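Local coordinates for protein enoyl-CoA hydratase (Thermus thermophilus, PDB 1WZ8) that probably catalyses the reversible addition of water to enoyl-CoA thioesters, as a hexameric member of the crotonase family, at residues 42-45 and 46-49; 192-195 and 196-199; 230-233 and 234-237. All coordinates share one frame; numbering follows the deposited sequence.

Contact 1. Residues 42-45 and 46-49; sequences LARV and WRDL
Val45 and Trp46 pack together. A chi1 of 65° sets Val45 CG1 between the backbone N and carbonyl carbon, over one face of the indole, 4.0 Å from the centroid of the Trp46 five-membered ring, in a CH-pi contact. The other branch, Val45 CG2, meets Leu49 CG at 3.8 Å. At the indole edge, Trp46 NE1 makes a weak, bent hydrogen bond to Leu42 O (2.9 Å, 119° at the hydrogen). Arg44 CB lies over one face of the Arg47 guanidinium, and Arg44 NE sits at its edge, in plane, facing NH1 as donor to donor. The two guanidinium planes are 63° apart; a weak long ion pair of Arg47 with Asp95 may ease the like charges. The backbone is kinked. Arg47 N bonds to Arg44 O (3.2 Å), and a water that donates to Ala43 O (2.8 Å) also takes a weak bond from Arg47 N. Leu49 N to Val45 O (3.0 Å) restores the i to i+4 pattern. Outside, Phe103 meets Trp46 edge-to-face, while Asp48 is held by Arg8 and Tyr9. This is a water-inserted helix kink in the beta-alpha-beta unit of strand 21-26, helix 36-49 and strand 57-62.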
loop_
_atom_site.group_PDB
_atom_site.type_symbol
_atom_site.label_atom_id
_atom_site.label_comp_id
_atom_site.label_asym_id
_atom_site.label_seq_id
_atom_site.Cartn_x
_atom_site.Cartn_y
_atom_site.Cartn_z
ATOM N N LEU A 42 -9.201 -28.773 -7.079
ATOM C CA LEU A 42 -8.483 -28.260 -5.915
ATOM C C LEU A 42 -8.652 -26.752 -5.774
ATOM O O LEU A 42 -8.583 -26.205 -4.672
ATOM C CB LEU A 42 -6.992 -28.605 -6.026
ATOM C CG LEU A 42 -6.647 -30.079 -5.796
ATOM C CD1 LEU A 42 -5.206 -30.364 -6.193
ATOM C CD2 LEU A 42 -6.881 -30.417 -4.333
ATOM N N ALA A 43 -8.878 -26.080 -6.896
ATOM C CA ALA A 43 -9.029 -24.630 -6.878
ATOM C C ALA A 43 -10.438 -24.173 -6.520
ATOM O O ALA A 43 -10.616 -23.136 -5.884
ATOM C CB ALA A 43 -8.631 -24.060 -8.229
ATOM N N ARG A 44 -11.435 -24.954 -6.921
ATOM C CA ARG A 44 -12.823 -24.587 -6.679
ATOM C C ARG A 44 -13.502 -25.202 -5.461
ATOM O O ARG A 44 -14.508 -24.675 -4.996
ATOM C CB ARG A 44 -13.661 -24.907 -7.920
ATOM C CG ARG A 44 -13.075 -24.361 -9.205
ATOM C CD ARG A 44 -13.892 -24.749 -10.425
ATOM N NE ARG A 44 -15.018 -23.845 -10.647
ATOM C CZ ARG A 44 -15.403 -23.423 -11.848
ATOM N NH1 ARG A 44 -14.755 -23.827 -12.933
ATOM N NH2 ARG A 44 -16.419 -22.581 -11.968
ATOM N N VAL A 45 -12.968 -26.302 -4.941
ATOM C CA VAL A 45 -13.577 -26.968 -3.793
ATOM C C VAL A 45 -13.770 -26.052 -2.580
ATOM O O VAL A 45 -14.725 -26.210 -1.819
ATOM C CB VAL A 45 -12.745 -28.213 -3.374
ATOM C CG1 VAL A 45 -11.369 -27.784 -2.882
ATOM C CG2 VAL A 45 -13.487 -29.013 -2.306
ATOM N N TRP A 46 -12.881 -25.079 -2.415
ATOM C CA TRP A 46 -12.962 -24.168 -1.277
ATOM C C TRP A 46 -14.280 -23.406 -1.178
ATOM O O TRP A 46 -14.762 -23.146 -0.079
ATOM C CB TRP A 46 -11.769 -23.207 -1.299
ATOM C CG TRP A 46 -10.469 -23.955 -1.305
ATOM C CD1 TRP A 46 -9.709 -24.268 -2.397
ATOM C CD2 TRP A 46 -9.855 -24.610 -0.190
ATOM N NE1 TRP A 46 -8.667 -25.086 -2.034
ATOM C CE2 TRP A 46 -8.732 -25.313 -0.683
ATOM C CE3 TRP A 46 -10.148 -24.678 1.179
ATOM C CZ2 TRP A 46 -7.903 -26.076 0.145
ATOM C CZ3 TRP A 46 -9.322 -25.439 2.003
ATOM C CH2 TRP A 46 -8.214 -26.128 1.482
ATOM N N ARG A 47 -14.869 -23.055 -2.314
ATOM C CA ARG A 47 -16.143 -22.337 -2.303
ATOM C C ARG A 47 -17.249 -23.185 -1.686
ATOM O O ARG A 47 -18.030 -22.704 -0.869
ATOM C CB ARG A 47 -16.543 -21.937 -3.723
ATOM C CG ARG A 47 -15.812 -20.717 -4.244
ATOM C CD ARG A 47 -15.995 -20.579 -5.740
ATOM N NE ARG A 47 -14.714 -20.667 -6.430
ATOM C CZ ARG A 47 -14.524 -21.326 -7.566
ATOM N NH1 ARG A 47 -15.536 -21.960 -8.140
ATOM N NH2 ARG A 47 -13.320 -21.356 -8.124
ATOM N N ASP A 48 -17.308 -24.452 -2.077
ATOM C CA ASP A 48 -18.326 -25.349 -1.550
ATOM C C ASP A 48 -18.048 -25.782 -0.113
ATOM O O ASP A 48 -18.972 -26.124 0.625
ATOM C CB ASP A 48 -18.462 -26.580 -2.449
ATOM C CG ASP A 48 -18.930 -26.228 -3.847
ATOM O OD1 ASP A 48 -19.797 -25.339 -3.978
ATOM O OD2 ASP A 48 -18.444 -26.846 -4.817
ATOM N N LEU A 49 -16.781 -25.764 0.291
ATOM C CA LEU A 49 -16.436 -26.169 1.648
ATOM C C LEU A 49 -17.037 -25.231 2.684
ATOM O O LEU A 49 -17.302 -25.632 3.816
ATOM C CB LEU A 49 -14.915 -26.223 1.826
ATOM C CG LEU A 49 -14.196 -27.349 1.084
ATOM C CD1 LEU A 49 -12.712 -27.315 1.416
ATOM C CD2 LEU A 49 -14.805 -28.691 1.481
HETATM O O HOH W 1 -12.707 -21.867 -4.512
#

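Contact 2. Residues 192-195 and 196-199; sequences DEKV and YEKA
Lys198 N donates to Lys194 O at 2.9 Å, and the bond is nearly straight, 165° at the hydrogen. Lys198 CB also rests near this oxygen, at 3.4 Å from Lys194 O. One residue further on, Ala199 N bonds to Val195 O, again at 2.9 Å, while Ala199 CB lies beside the same acceptor. These are regular i to i+4 helix bonds in the first turns of helix 195-207.

The preceding position in the series is bridged by water. A water donates to Glu193 O at 2.8 Å and accepts from Glu197 N at 2.8 Å. It thus spans four residues where a direct backbone bond would otherwise lie. Glu197 N therefore has a partner although it lacks a direct bond to a carbonyl one turn back.

The side-chain contact is between Lys194 and Glu197, three residues apart. The two chains lie side by side and point the same way. Glu197 CG is anti to its backbone N (chi1 170°) and the chain then runs out extended. Lys194 bends at chi2 (-76°), which brings its outer part alongside the carboxylate. OE2 does the touching: Glu197 OE2 is 3.5 Å from Lys194 CD and 3.6 Å from Lys194 NZ. The second distance marks a rather long salt bridge. Both residues are exposed, so solvent probably weakens the attraction.

The Lys198 ammonium forms a salt bridge with Glu201. Tyr196 packs on Leu59 of strand 57-62; its hydroxyl bonds to Glu23 and its ring is in a cation-pi contact with Arg61. Val195 packs on Val190 of strand 188-190, and Ala199 on strands 57-62 and 107-111, so the start of helix 195-207 is seated against the six-stranded sheet.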
loop_
_atom_site.group_PDB
_atom_site.type_symbol
_atom_site.label_atom_id
_atom_site.label_comp_id
_atom_site.label_asym_id
_atom_site.label_seq_id
_atom_site.Cartn_x
_atom_site.Cartn_y
_atom_site.Cartn_z
ATOM N N ASP A 192 10.493 -37.962 7.881
ATOM C CA ASP A 192 9.614 -38.236 6.746
ATOM C C ASP A 192 8.410 -39.115 7.063
ATOM O O ASP A 192 7.297 -38.849 6.607
ATOM C CB ASP A 192 10.417 -38.864 5.610
ATOM C CG ASP A 192 11.498 -37.940 5.077
ATOM O OD1 ASP A 192 12.239 -38.372 4.175
ATOM O OD2 ASP A 192 11.606 -36.791 5.555
ATOM N N GLU A 193 8.634 -40.162 7.848
ATOM C CA GLU A 193 7.563 -41.074 8.214
ATOM C C GLU A 193 6.499 -40.489 9.138
ATOM O O GLU A 193 5.390 -41.017 9.216
ATOM C CB GLU A 193 8.144 -42.311 8.890
ATOM C CG GLU A 193 8.164 -43.520 8.010
ATOM C CD GLU A 193 6.823 -43.754 7.349
ATOM O OE1 GLU A 193 5.799 -43.769 8.062
ATOM O OE2 GLU A 193 6.793 -43.926 6.112
ATOM N N LYS A 194 6.847 -39.413 9.837
ATOM C CA LYS A 194 5.955 -38.773 10.794
ATOM C C LYS A 194 5.152 -37.600 10.246
ATOM O O LYS A 194 4.369 -36.993 10.981
ATOM C CB LYS A 194 6.765 -38.275 11.992
ATOM C CG LYS A 194 7.546 -39.346 12.737
ATOM C CD LYS A 194 6.628 -40.186 13.597
ATOM C CE LYS A 194 7.414 -41.180 14.434
ATOM N NZ LYS A 194 6.538 -41.889 15.410
ATOM N N VAL A 195 5.331 -37.280 8.968
ATOM C CA VAL A 195 4.634 -36.138 8.374
ATOM C C VAL A 195 3.121 -36.147 8.567
ATOM O O VAL A 195 2.565 -35.236 9.191
ATOM C CB VAL A 195 4.959 -36.010 6.863
ATOM C CG1 VAL A 195 4.171 -34.849 6.247
ATOM C CG2 VAL A 195 6.461 -35.787 6.680
ATOM N N TYR A 196 2.446 -37.160 8.035
ATOM C CA TYR A 196 0.997 -37.220 8.187
ATOM C C TYR A 196 0.583 -37.214 9.660
ATOM O O TYR A 196 -0.334 -36.493 10.053
ATOM C CB TYR A 196 0.420 -38.462 7.504
ATOM C CG TYR A 196 -1.072 -38.582 7.711
ATOM C CD1 TYR A 196 -1.949 -37.665 7.136
ATOM C CD2 TYR A 196 -1.606 -39.582 8.524
ATOM C CE1 TYR A 196 -3.324 -37.739 7.367
ATOM C CE2 TYR A 196 -2.979 -39.662 8.761
ATOM C CZ TYR A 196 -3.830 -38.738 8.179
ATOM O OH TYR A 196 -5.186 -38.810 8.414
ATOM N N GLU A 197 1.256 -38.021 10.473
ATOM C CA GLU A 197 0.945 -38.091 11.898
ATOM C C GLU A 197 0.998 -36.728 12.588
ATOM O O GLU A 197 0.087 -36.372 13.341
ATOM C CB GLU A 197 1.906 -39.059 12.597
ATOM C CG GLU A 197 1.840 -39.028 14.113
ATOM C CD GLU A 197 2.755 -40.057 14.751
ATOM O OE1 GLU A 197 2.505 -41.266 14.557
ATOM O OE2 GLU A 197 3.722 -39.660 15.438
ATOM N N LYS A 198 2.066 -35.972 12.341
ATOM C CA LYS A 198 2.225 -34.654 12.953
ATOM C C LYS A 198 1.224 -33.663 12.366
ATOM O O LYS A 198 0.668 -32.836 13.084
ATOM C CB LYS A 198 3.650 -34.132 12.734
ATOM C CG LYS A 198 3.932 -32.766 13.356
ATOM C CD LYS A 198 3.847 -32.810 14.884
ATOM C CE LYS A 198 4.193 -31.464 15.508
ATOM N NZ LYS A 198 4.159 -31.504 17.002
ATOM N N ALA A 199 1.001 -33.740 11.060
ATOM C CA ALA A 199 0.054 -32.833 10.423
ATOM C C ALA A 199 -1.340 -33.036 11.012
ATOM O O ALA A 199 -2.063 -32.076 11.278
ATOM C CB ALA A 199 0.032 -33.064 8.917
HETATM O O HOH W 2 2.680 -40.313 9.579
#

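Contact 3. Residues 230-233 and 234-237; sequences PHFE and LSLA
Phe232 meets Ser235 obliquely: Ser235 OG stands 4.0 Å from Phe232 CD1, neither squarely over the ring nor in its plane. The imidazole of His231, one residue earlier, has its ring partners outside the two segments. Phe228 meets it edge-to-face, and Trp224 of a third subunit meets it with planes at about 60°; its NE2 bonds to Ser227 of that same third subunit.

Ser235 OG turns back to the helix and donates to Phe232 O at 2.6 Å, in the carbonyl plane and on a lone pair. Its torsion puts OG between the backbone N and the carbonyl carbon (chi1 73°), over the preceding turn. Phe232 O is gripped twice, since Leu236 N also donates to it at 3.0 Å. The two donors come from different directions: the amide nearly along the carbonyl, the hydroxyl at 132° to it. Replacing Ser235 with alanine would probably deprive Phe232 O of its hydroxyl donor and take the polar neighbour from the Phe232 ring.

The other backbone bonds are regular i to i+4 pairs, such as Ala237 N to Glu233 O (2.8 Å). Glu233 extends away to a salt bridge with Arg94, and to His219 and His223 of a fourth subunit. Leu236 packs on Phe90 and Ala93 of helix 83-102. On another side Ala237 meets Ala237 of a second subunit. A buried helix gripped by several subunits fits the hexamer of the crotonase fold, in which C-terminal helices commonly build the subunit interfaces.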
loop_
_atom_site.group_PDB
_atom_site.type_symbol
_atom_site.label_atom_id
_atom_site.label_comp_id
_atom_site.label_asym_id
_atom_site.label_seq_id
_atom_site.Cartn_x
_atom_site.Cartn_y
_atom_site.Cartn_z
ATOM N N PRO A 230 -2.130 -7.695 -6.254
ATOM C CA PRO A 230 -1.781 -7.238 -7.601
ATOM C C PRO A 230 -0.401 -7.772 -8.001
ATOM O O PRO A 230 -0.187 -8.186 -9.142
ATOM C CB PRO A 230 -1.809 -5.718 -7.463
ATOM C CG PRO A 230 -2.895 -5.509 -6.445
ATOM C CD PRO A 230 -2.566 -6.562 -5.415
ATOM N N HIS A 231 0.531 -7.760 -7.049
ATOM C CA HIS A 231 1.882 -8.255 -7.294
ATOM C C HIS A 231 1.813 -9.710 -7.749
ATOM O O HIS A 231 2.494 -10.119 -8.690
ATOM C CB HIS A 231 2.718 -8.187 -6.012
ATOM C CG HIS A 231 2.894 -6.803 -5.468
ATOM N ND1 HIS A 231 1.832 -5.997 -5.122
ATOM C CD2 HIS A 231 4.013 -6.096 -5.180
ATOM C CE1 HIS A 231 2.286 -4.852 -4.643
ATOM N NE2 HIS A 231 3.608 -4.886 -4.667
ATOM N N PHE A 232 0.986 -10.489 -7.063
ATOM C CA PHE A 232 0.822 -11.904 -7.377
ATOM C C PHE A 232 0.180 -12.109 -8.746
ATOM O O PHE A 232 0.716 -12.819 -9.592
ATOM C CB PHE A 232 -0.024 -12.581 -6.293
ATOM C CG PHE A 232 -0.504 -13.958 -6.660
ATOM C CD1 PHE A 232 0.372 -14.904 -7.180
ATOM C CD2 PHE A 232 -1.837 -14.312 -6.472
ATOM C CE1 PHE A 232 -0.071 -16.186 -7.508
ATOM C CE2 PHE A 232 -2.291 -15.594 -6.797
ATOM C CZ PHE A 232 -1.401 -16.532 -7.317
ATOM N N GLU A 233 -0.963 -11.476 -8.965
ATOM C CA GLU A 233 -1.655 -11.630 -10.238
ATOM C C GLU A 233 -0.835 -11.163 -11.430
ATOM O O GLU A 233 -0.945 -11.724 -12.523
ATOM C CB GLU A 233 -3.007 -10.925 -10.171
ATOM C CG GLU A 233 -3.988 -11.690 -9.291
ATOM C CD GLU A 233 -5.276 -10.944 -9.051
ATOM O OE1 GLU A 233 -5.617 -10.073 -9.875
ATOM O OE2 GLU A 233 -5.950 -11.244 -8.043
ATOM N N LEU A 234 -0.012 -10.137 -11.234
ATOM C CA LEU A 234 0.838 -9.662 -12.315
ATOM C C LEU A 234 1.849 -10.766 -12.641
ATOM O O LEU A 234 2.119 -11.047 -13.809
ATOM C CB LEU A 234 1.587 -8.388 -11.907
ATOM C CG LEU A 234 2.760 -8.011 -12.823
ATOM C CD1 LEU A 234 2.257 -7.705 -14.239
ATOM C CD2 LEU A 234 3.489 -6.815 -12.246
ATOM N N SER A 235 2.404 -11.405 -11.617
ATOM C CA SER A 235 3.382 -12.464 -11.882
ATOM C C SER A 235 2.712 -13.634 -12.592
ATOM O O SER A 235 3.319 -14.278 -13.453
ATOM C CB SER A 235 4.045 -12.953 -10.582
ATOM O OG SER A 235 3.155 -13.732 -9.808
ATOM N N LEU A 236 1.460 -13.908 -12.233
ATOM C CA LEU A 236 0.707 -15.003 -12.851
ATOM C C LEU A 236 0.435 -14.656 -14.317
ATOM O O LEU A 236 0.589 -15.496 -15.209
ATOM C CB LEU A 236 -0.618 -15.215 -12.108
ATOM C CG LEU A 236 -1.518 -16.389 -12.513
ATOM C CD1 LEU A 236 -0.786 -17.706 -12.307
ATOM C CD2 LEU A 236 -2.800 -16.353 -11.684
ATOM N N ALA A 237 0.045 -13.410 -14.565
ATOM C CA ALA A 237 -0.234 -12.966 -15.931
ATOM C C ALA A 237 1.026 -13.018 -16.789
ATOM O O ALA A 237 0.976 -13.437 -17.950
ATOM C CB ALA A 237 -0.810 -11.540 -15.918
#

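Along the chain the three contacts come in series, and none nests within or crosses another. Each is local, so none closes a long loop. Contact 1 comes first, in helix 36-49, which connects parallel strands 21-26 and 57-62. Contact 2 follows strand 188-190, an outermost strand of the six-stranded sheet, and leads into helix 195-207. Contact 3 lies near the C terminus, in helix 229-241, where other subunits pack. Contacts 1 and 2 are 25 Å apart between centres; contacts 2 and 3 are 33 Å apart, on opposite sides of the chain's centre. Helix 83-102 is common ground: side chains of contacts 1 and 3 both touch it.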